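Local structure of branched-chain amino acid aminotransferase (Thermoproteus uzoniensis, 5CE8) at residues K14-G19 with V90-A95; I104-Y109 with V126-I131; A145-R150 with V175-R180. The protein probably catalyses the pyridoxal-phosphate-dependent transfer of the amino group of leucine, isoleucine or valine to 2-oxoglutarate, yielding branched 2-oxo acids and L-glutamate. One frame throughout, in Å; residues are numbered along the deposited sequence.

In the fold
From the N terminus, interaction 1 comes first: strand 14-17 meets the last turns of helix 82-95, closing a loop of 70 residues that includes four strands and much helix. The chain then runs into strand 102-109, and interaction 2 closes a short loop of 16 residues by pairing it with strand 125-132. These two contacts touch, since strand 14-17 flanks strand 125-132 in the same antiparallel sheet and Trp16 O lies 2.7 Å from Ile128 N. Interaction 3, centred about 28 Å from interaction 2, ties the end of strand 142-146, a member of the other, mixed sheet, and the residues after it to helix 167-179. The three loops follow in series; none encloses or crosses another.

Interaction 1: K14-G19 with V90-A95; sequences KVWLDG and VETVRA
Glu91 is the first residue of helix segment 90-95 to face the strand, and it reaches Trp16 through water. The direct separation of Trp16 NE1 and Glu91 OE1, 4.2 Å, is too long for a hydrogen bond, but a water lying in the indole plane at the ring edge accepts from Trp16 NE1 at 3.2 Å and donates to Glu91 OE1 at 3.3 Å. Both lengths suggest a loose bridge. One helix position on, Thr92 makes the closest approach: its OG1 sits 3.4 Å from Trp16 CB, and the two side chains cross at about a right angle. That hydroxyl is bonded elsewhere, to Ala88 O one turn back, so it meets the tryptophan as a van der Waals neighbour. With Thr92 CG2 anti to the backbone N, the methyl reaches the strand backbone, 3.6 Å from Lys14 O. The helix here packs across one face of the antiparallel sheet of the class IV aminotransferase fold; the short axes are 8.0 Å apart and run nearly antiparallel at 158°. Trp16, its CG anti to N (chi1 -171°), projects from the strand into this interface, with Gly19 N 3.3 Å above one indole face and Tyr80 meeting it edge-to-face. Ala95 ends the segment, its CB 4.2 Å from Lys14 CB, while the lysine chain bends away at chi2 and carries NZ to a salt bridge with Asp23.

Interaction 2: I104-Y109 with V126-I131; sequences IRPVAY and VAIAAI
Pro106 and Ile128 form the middle of the apolar side, Pro106 CB touching Ile128 CG1 at 4.0 Å. They belong to two adjacent antiparallel strands in the sheet of one lobe of the class IV aminotransferase fold, their local axes 168° apart. On this face Ile128 also lies side by side with Ile104, both pointing the same way. Each keeps CG2 anti to the backbone N, so the two CG2 methyls touch flank to flank, Ile104 CG2 to Ile128 CG2 3.8 Å. Farther out, Ile104 CG1 packs on Ala130 CB, and at the other end Ala108 CB meets Val126 CG2. Helix 82-95 covers this layer through Val89, Ala88 and Leu85.

The reverse face bears Arg105, Val107, Ala127 and Ala129. Val107 CG1 takes the crowded position between N and the carbonyl carbon (chi1 55°) and thereby leans over Ala127 CB at 4.1 Å; the Tyr109 ring approaches the same alanine obliquely. A second subunit packs here, its Val31 and Leu32 against Ala127 and Ala129. Arg105 bends at chi2 and chi3 away from the neighbouring strand: NH2 bonds Tyr103 OH, and NH1 bonds Asn37 and Tyr38 of that subunit, so the side chain ties this strand to the second subunit, about 7 Å from the bound PLP.

Between the faces, the hydrogen-bonded pairs Val107-Ala127 and Arg105-Ala129 supply four backbone bonds. Val107 N to Ala127 O, 2.7 Å, lies nearly along the C=O axis. The longest is Ala129 N to Arg105 O at 3.2 Å, its donor 47° out of the carbonyl plane.

Interaction 3: A145-R150 with V175-R180; sequences AVVSWR and VEARAR
At Ser148 the backbone takes near-helical torsions (phi -74°, psi -28°) after the extended Val147, and its N-H is directed at the carboxylate of Glu176 on helix 167-179. Glu176 reaches it with CG anti to the backbone N and the chain extended beyond CG. Ser148 N donates to Glu176 OE1 at 3.0 Å, on the syn lone pair of that oxygen, and only weakly to Glu176 OE2. Ser148 OG, between N and the carbonyl carbon, gives the shortest bond, 2.5 Å to Glu176 OE2, which it meets from above the carboxylate plane. A water donates to the same Glu176 OE2 at 3.0 Å while accepting from Trp149 NE1 at 2.9 Å. Three bonds, one weak, therefore grip OE2 and fix the carboxylate's rotation. Trp149 CD1 also comes within 3.1 Å of Glu176 OE2, with ring and carboxylate planes 55° apart. Val147 slides along the glutamate in the opposite direction, and its CG1 touches Ala177 CB at 4.3 Å. Arg246 of a third subunit bonds Ser148 OG and makes a cation-pi contact with Trp149; its charge may further stabilise an ionised Glu176. The contact joins the first strand and the helix of the beta-alpha-beta unit formed by strand 142-146, helix 167-179 and strand 184-188.

Interaction 1: K14-G19 with V90-A95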
# COMPACT_ATOMS: atom_id res chain seq x y z
N LYS A 14 23.16 -16.20 39.49
CA LYS A 14 23.62 -14.80 39.50
C LYS A 14 23.34 -14.20 38.13
O LYS A 14 23.47 -14.90 37.15
CB LYS A 14 25.14 -14.74 39.74
CG LYS A 14 25.71 -14.97 41.17
CD LYS A 14 25.06 -14.17 42.26
CE LYS A 14 25.84 -14.58 43.55
NZ LYS A 14 25.29 -13.94 44.77
N VAL A 15 22.93 -12.93 38.09
CA VAL A 15 22.61 -12.17 36.90
C VAL A 15 23.33 -10.83 37.02
O VAL A 15 23.48 -10.25 38.09
CB VAL A 15 21.05 -11.91 36.83
CG1 VAL A 15 20.72 -10.82 35.81
CG2 VAL A 15 20.26 -13.24 36.50
N TRP A 16 23.84 -10.36 35.91
CA TRP A 16 24.52 -9.09 35.91
C TRP A 16 23.51 -7.98 35.68
O TRP A 16 22.70 -7.97 34.73
CB TRP A 16 25.66 -9.16 34.89
CG TRP A 16 26.68 -8.12 34.75
CD1 TRP A 16 27.97 -8.24 35.12
CD2 TRP A 16 26.61 -6.88 34.00
NE1 TRP A 16 28.66 -7.15 34.72
CE2 TRP A 16 27.88 -6.31 34.02
CE3 TRP A 16 25.62 -6.22 33.34
CZ2 TRP A 16 28.18 -5.11 33.39
CZ3 TRP A 16 25.95 -5.02 32.69
CH2 TRP A 16 27.18 -4.47 32.76
N LEU A 17 23.63 -6.99 36.54
CA LEU A 17 22.82 -5.87 36.50
C LEU A 17 23.69 -4.65 36.73
O LEU A 17 24.25 -4.47 37.81
CB LEU A 17 21.79 -6.07 37.57
CG LEU A 17 20.70 -5.03 37.65
CD1 LEU A 17 20.29 -4.61 36.28
CD2 LEU A 17 19.47 -5.54 38.39
N ASP A 18 23.86 -3.84 35.71
CA ASP A 18 24.66 -2.66 35.83
C ASP A 18 26.00 -2.77 36.54
O ASP A 18 26.37 -2.00 37.48
CB ASP A 18 23.80 -1.56 36.42
CG ASP A 18 22.92 -0.90 35.35
OD1 ASP A 18 23.10 -1.19 34.17
OD2 ASP A 18 22.06 -0.12 35.72
N GLY A 19 26.76 -3.72 36.06
CA GLY A 19 28.08 -3.94 36.58
C GLY A 19 28.16 -4.65 37.90
O GLY A 19 29.22 -4.62 38.45
N VAL A 90 31.02 -13.15 30.21
CA VAL A 90 31.99 -14.14 30.62
C VAL A 90 32.04 -14.31 32.16
O VAL A 90 32.08 -15.48 32.63
CB VAL A 90 33.38 -13.86 29.96
CG1 VAL A 90 34.52 -14.47 30.73
CG2 VAL A 90 33.35 -14.35 28.55
N GLU A 91 31.91 -13.21 32.90
CA GLU A 91 31.83 -13.26 34.36
C GLU A 91 30.55 -13.80 34.85
O GLU A 91 30.56 -14.48 35.84
CB GLU A 91 32.00 -11.88 34.96
CG GLU A 91 33.41 -11.32 34.77
CD GLU A 91 33.41 -9.80 34.65
OE1 GLU A 91 32.37 -9.20 34.98
OE2 GLU A 91 34.42 -9.17 34.22
N THR A 92 29.43 -13.52 34.19
CA THR A 92 28.15 -14.11 34.63
C THR A 92 28.13 -15.63 34.49
O THR A 92 27.63 -16.37 35.40
CB THR A 92 26.96 -13.53 33.84
OG1 THR A 92 27.08 -12.13 33.89
CG2 THR A 92 25.59 -13.95 34.39
N VAL A 93 28.64 -16.11 33.35
CA VAL A 93 28.75 -17.52 33.18
C VAL A 93 29.65 -18.11 34.30
O VAL A 93 29.25 -19.10 34.98
CB VAL A 93 29.20 -17.88 31.74
CG1 VAL A 93 29.27 -19.35 31.58
CG2 VAL A 93 28.23 -17.27 30.68
N ARG A 94 30.82 -17.50 34.47
CA ARG A 94 31.79 -17.99 35.46
C ARG A 94 31.24 -18.00 36.89
O ARG A 94 31.33 -19.01 37.61
CB ARG A 94 33.04 -17.14 35.43
CG ARG A 94 34.01 -17.53 34.39
CD ARG A 94 35.31 -16.87 34.71
NE ARG A 94 36.20 -17.06 33.61
CZ ARG A 94 36.96 -16.14 33.03
NH1 ARG A 94 36.99 -14.85 33.44
NH2 ARG A 94 37.71 -16.53 32.01
N ALA A 95 30.60 -16.89 37.27
CA ALA A 95 29.91 -16.79 38.55
C ALA A 95 29.01 -17.94 38.82
O ALA A 95 28.97 -18.45 39.94
CB ALA A 95 29.13 -15.49 38.67
O HOH W 1 31.64 -6.04 34.39

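Interaction 2: I104-Y109 with V126-I131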
# COMPACT_ATOMS: atom_id res chain seq x y z
N ILE A 104 22.00 -16.96 26.66
CA ILE A 104 22.31 -15.74 27.38
C ILE A 104 21.42 -14.53 26.84
O ILE A 104 21.38 -14.24 25.62
CB ILE A 104 23.79 -15.45 27.17
CG1 ILE A 104 24.70 -16.60 27.77
CG2 ILE A 104 24.19 -14.13 27.82
CD1 ILE A 104 25.98 -16.76 26.96
N ARG A 105 20.70 -13.90 27.73
CA ARG A 105 19.87 -12.75 27.39
C ARG A 105 20.34 -11.39 27.96
O ARG A 105 20.12 -11.12 29.20
CB ARG A 105 18.52 -12.99 27.97
CG ARG A 105 17.56 -11.81 27.79
CD ARG A 105 17.30 -11.30 26.36
NE ARG A 105 16.87 -12.26 25.35
CZ ARG A 105 15.63 -12.64 25.11
NH1 ARG A 105 14.56 -12.26 25.83
NH2 ARG A 105 15.43 -13.48 24.13
N PRO A 106 20.99 -10.57 27.12
CA PRO A 106 21.27 -9.18 27.49
C PRO A 106 20.02 -8.39 27.20
O PRO A 106 19.46 -8.51 26.08
CB PRO A 106 22.40 -8.74 26.57
CG PRO A 106 22.90 -9.90 25.98
CD PRO A 106 21.88 -11.02 26.08
N VAL A 107 19.57 -7.60 28.18
CA VAL A 107 18.47 -6.76 28.03
C VAL A 107 18.82 -5.37 28.52
O VAL A 107 19.31 -5.20 29.62
CB VAL A 107 17.19 -7.28 28.65
CG1 VAL A 107 17.31 -7.63 30.09
CG2 VAL A 107 16.05 -6.32 28.40
N ALA A 108 18.68 -4.40 27.63
CA ALA A 108 18.85 -2.99 27.91
C ALA A 108 17.50 -2.25 28.00
O ALA A 108 16.72 -2.21 26.98
CB ALA A 108 19.58 -2.34 26.77
N TYR A 109 17.32 -1.46 29.06
CA TYR A 109 15.99 -0.86 29.41
C TYR A 109 16.17 0.25 30.45
O TYR A 109 17.22 0.37 31.05
CB TYR A 109 15.06 -1.96 29.99
CG TYR A 109 15.68 -2.47 31.25
CD1 TYR A 109 16.67 -3.44 31.19
CD2 TYR A 109 15.46 -1.84 32.45
CE1 TYR A 109 17.33 -3.89 32.36
CE2 TYR A 109 16.09 -2.30 33.62
CZ TYR A 109 17.06 -3.31 33.58
OH TYR A 109 17.78 -3.71 34.76
N VAL A 126 21.66 -2.27 31.88
CA VAL A 126 21.82 -3.52 31.19
C VAL A 126 21.79 -4.67 32.20
O VAL A 126 22.40 -4.63 33.23
CB VAL A 126 23.03 -3.60 30.30
CG1 VAL A 126 23.10 -5.00 29.65
CG2 VAL A 126 22.97 -2.53 29.21
N ALA A 127 20.95 -5.65 31.96
CA ALA A 127 20.99 -6.91 32.74
C ALA A 127 21.30 -8.03 31.79
O ALA A 127 20.85 -8.01 30.57
CB ALA A 127 19.66 -7.15 33.43
N ILE A 128 22.05 -8.99 32.29
CA ILE A 128 22.52 -10.13 31.52
C ILE A 128 22.40 -11.35 32.35
O ILE A 128 23.05 -11.53 33.40
CB ILE A 128 23.97 -10.10 31.10
CG1 ILE A 128 24.27 -9.00 30.15
CG2 ILE A 128 24.39 -11.45 30.47
CD1 ILE A 128 25.72 -8.57 30.16
N ALA A 129 21.55 -12.21 31.84
CA ALA A 129 21.25 -13.52 32.40
C ALA A 129 21.70 -14.61 31.46
O ALA A 129 21.54 -14.48 30.20
CB ALA A 129 19.78 -13.66 32.60
N ALA A 130 22.19 -15.67 32.10
CA ALA A 130 22.68 -16.90 31.47
C ALA A 130 21.89 -18.09 32.00
O ALA A 130 21.90 -18.32 33.19
CB ALA A 130 24.14 -17.07 31.77
N ILE A 131 21.19 -18.81 31.12
CA ILE A 131 20.32 -19.83 31.53
C ILE A 131 20.56 -21.17 30.78
O ILE A 131 20.78 -21.19 29.55
CB ILE A 131 18.84 -19.30 31.44
CG1 ILE A 131 17.98 -19.99 30.39
CG2 ILE A 131 18.80 -17.77 31.26
CD1 ILE A 131 16.51 -19.61 30.45

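Interaction 3: A145-R150 with V175-R180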
# COMPACT_ATOMS: atom_id res chain seq x y z
N ALA A 145 3.11 -22.32 9.32
CA ALA A 145 1.95 -21.71 8.78
C ALA A 145 2.26 -20.27 8.44
O ALA A 145 2.88 -19.53 9.21
CB ALA A 145 0.78 -21.79 9.72
N VAL A 146 1.88 -19.84 7.24
CA VAL A 146 1.96 -18.35 6.99
C VAL A 146 0.82 -17.76 7.78
O VAL A 146 -0.36 -18.20 7.63
CB VAL A 146 1.76 -17.87 5.46
CG1 VAL A 146 1.94 -16.37 5.41
CG2 VAL A 146 2.76 -18.61 4.48
N VAL A 147 1.14 -16.80 8.65
CA VAL A 147 0.14 -16.16 9.47
C VAL A 147 -0.59 -14.95 8.93
O VAL A 147 -0.23 -14.36 7.88
CB VAL A 147 0.68 -15.86 10.88
CG1 VAL A 147 1.07 -17.09 11.52
CG2 VAL A 147 1.89 -14.90 10.88
N SER A 148 -1.70 -14.60 9.62
CA SER A 148 -2.56 -13.48 9.18
C SER A 148 -1.90 -12.12 9.48
O SER A 148 -2.27 -11.18 8.85
CB SER A 148 -3.93 -13.45 9.90
OG SER A 148 -3.74 -13.35 11.35
N TRP A 149 -1.05 -12.07 10.52
CA TRP A 149 -0.26 -10.94 10.92
C TRP A 149 0.91 -10.65 10.03
O TRP A 149 1.71 -11.47 9.78
CB TRP A 149 0.30 -11.19 12.37
CG TRP A 149 -0.82 -11.28 13.37
CD1 TRP A 149 -1.35 -12.41 13.85
CD2 TRP A 149 -1.53 -10.21 13.97
NE1 TRP A 149 -2.34 -12.12 14.69
CE2 TRP A 149 -2.53 -10.77 14.71
CE3 TRP A 149 -1.52 -8.85 13.82
CZ2 TRP A 149 -3.49 -9.97 15.42
CZ3 TRP A 149 -2.44 -8.07 14.49
CH2 TRP A 149 -3.42 -8.65 15.29
N ARG A 150 1.01 -9.44 9.53
CA ARG A 150 2.17 -9.06 8.78
C ARG A 150 3.26 -8.55 9.70
O ARG A 150 2.95 -8.00 10.75
CB ARG A 150 1.81 -7.95 7.79
CG ARG A 150 0.70 -8.32 6.83
CD ARG A 150 1.15 -9.48 5.90
NE ARG A 150 0.25 -9.76 4.76
CZ ARG A 150 -0.56 -10.84 4.61
NH1 ARG A 150 -0.69 -11.80 5.54
NH2 ARG A 150 -1.27 -10.98 3.47
N VAL A 175 1.83 -17.11 18.45
CA VAL A 175 0.65 -17.67 19.08
C VAL A 175 -0.35 -18.12 18.05
O VAL A 175 -0.94 -19.19 18.21
CB VAL A 175 0.01 -16.68 20.07
CG1 VAL A 175 -1.45 -17.06 20.50
CG2 VAL A 175 0.97 -16.51 21.25
N GLU A 176 -0.55 -17.34 17.00
CA GLU A 176 -1.43 -17.76 15.96
C GLU A 176 -1.02 -19.11 15.41
O GLU A 176 -1.83 -20.00 15.28
CB GLU A 176 -1.49 -16.76 14.79
CG GLU A 176 -2.50 -17.23 13.70
CD GLU A 176 -2.58 -16.31 12.53
OE1 GLU A 176 -2.63 -16.81 11.36
OE2 GLU A 176 -2.58 -15.07 12.78
N ALA A 177 0.25 -19.32 15.11
CA ALA A 177 0.64 -20.59 14.56
C ALA A 177 0.52 -21.77 15.55
O ALA A 177 0.01 -22.87 15.25
CB ALA A 177 2.07 -20.45 13.99
N ARG A 178 0.93 -21.51 16.77
CA ARG A 178 0.91 -22.53 17.81
C ARG A 178 -0.44 -22.86 18.31
O ARG A 178 -0.67 -24.04 18.56
CB ARG A 178 1.81 -22.08 18.94
CG ARG A 178 3.27 -22.02 18.52
CD ARG A 178 4.14 -21.38 19.60
NE ARG A 178 5.56 -21.51 19.39
CZ ARG A 178 6.24 -20.86 18.46
NH1 ARG A 178 5.59 -20.05 17.58
NH2 ARG A 178 7.57 -21.03 18.37
N ALA A 179 -1.36 -21.89 18.39
CA ALA A 179 -2.80 -22.14 18.74
C ALA A 179 -3.44 -23.24 17.85
O ALA A 179 -4.16 -24.09 18.35
CB ALA A 179 -3.63 -20.87 18.69
N ARG A 180 -3.10 -23.26 16.57
CA ARG A 180 -3.43 -24.39 15.67
C ARG A 180 -2.50 -25.67 15.73
O ARG A 180 -2.68 -26.61 14.98
CB ARG A 180 -3.57 -23.82 14.26
O HOH W 2 -4.43 -14.11 14.90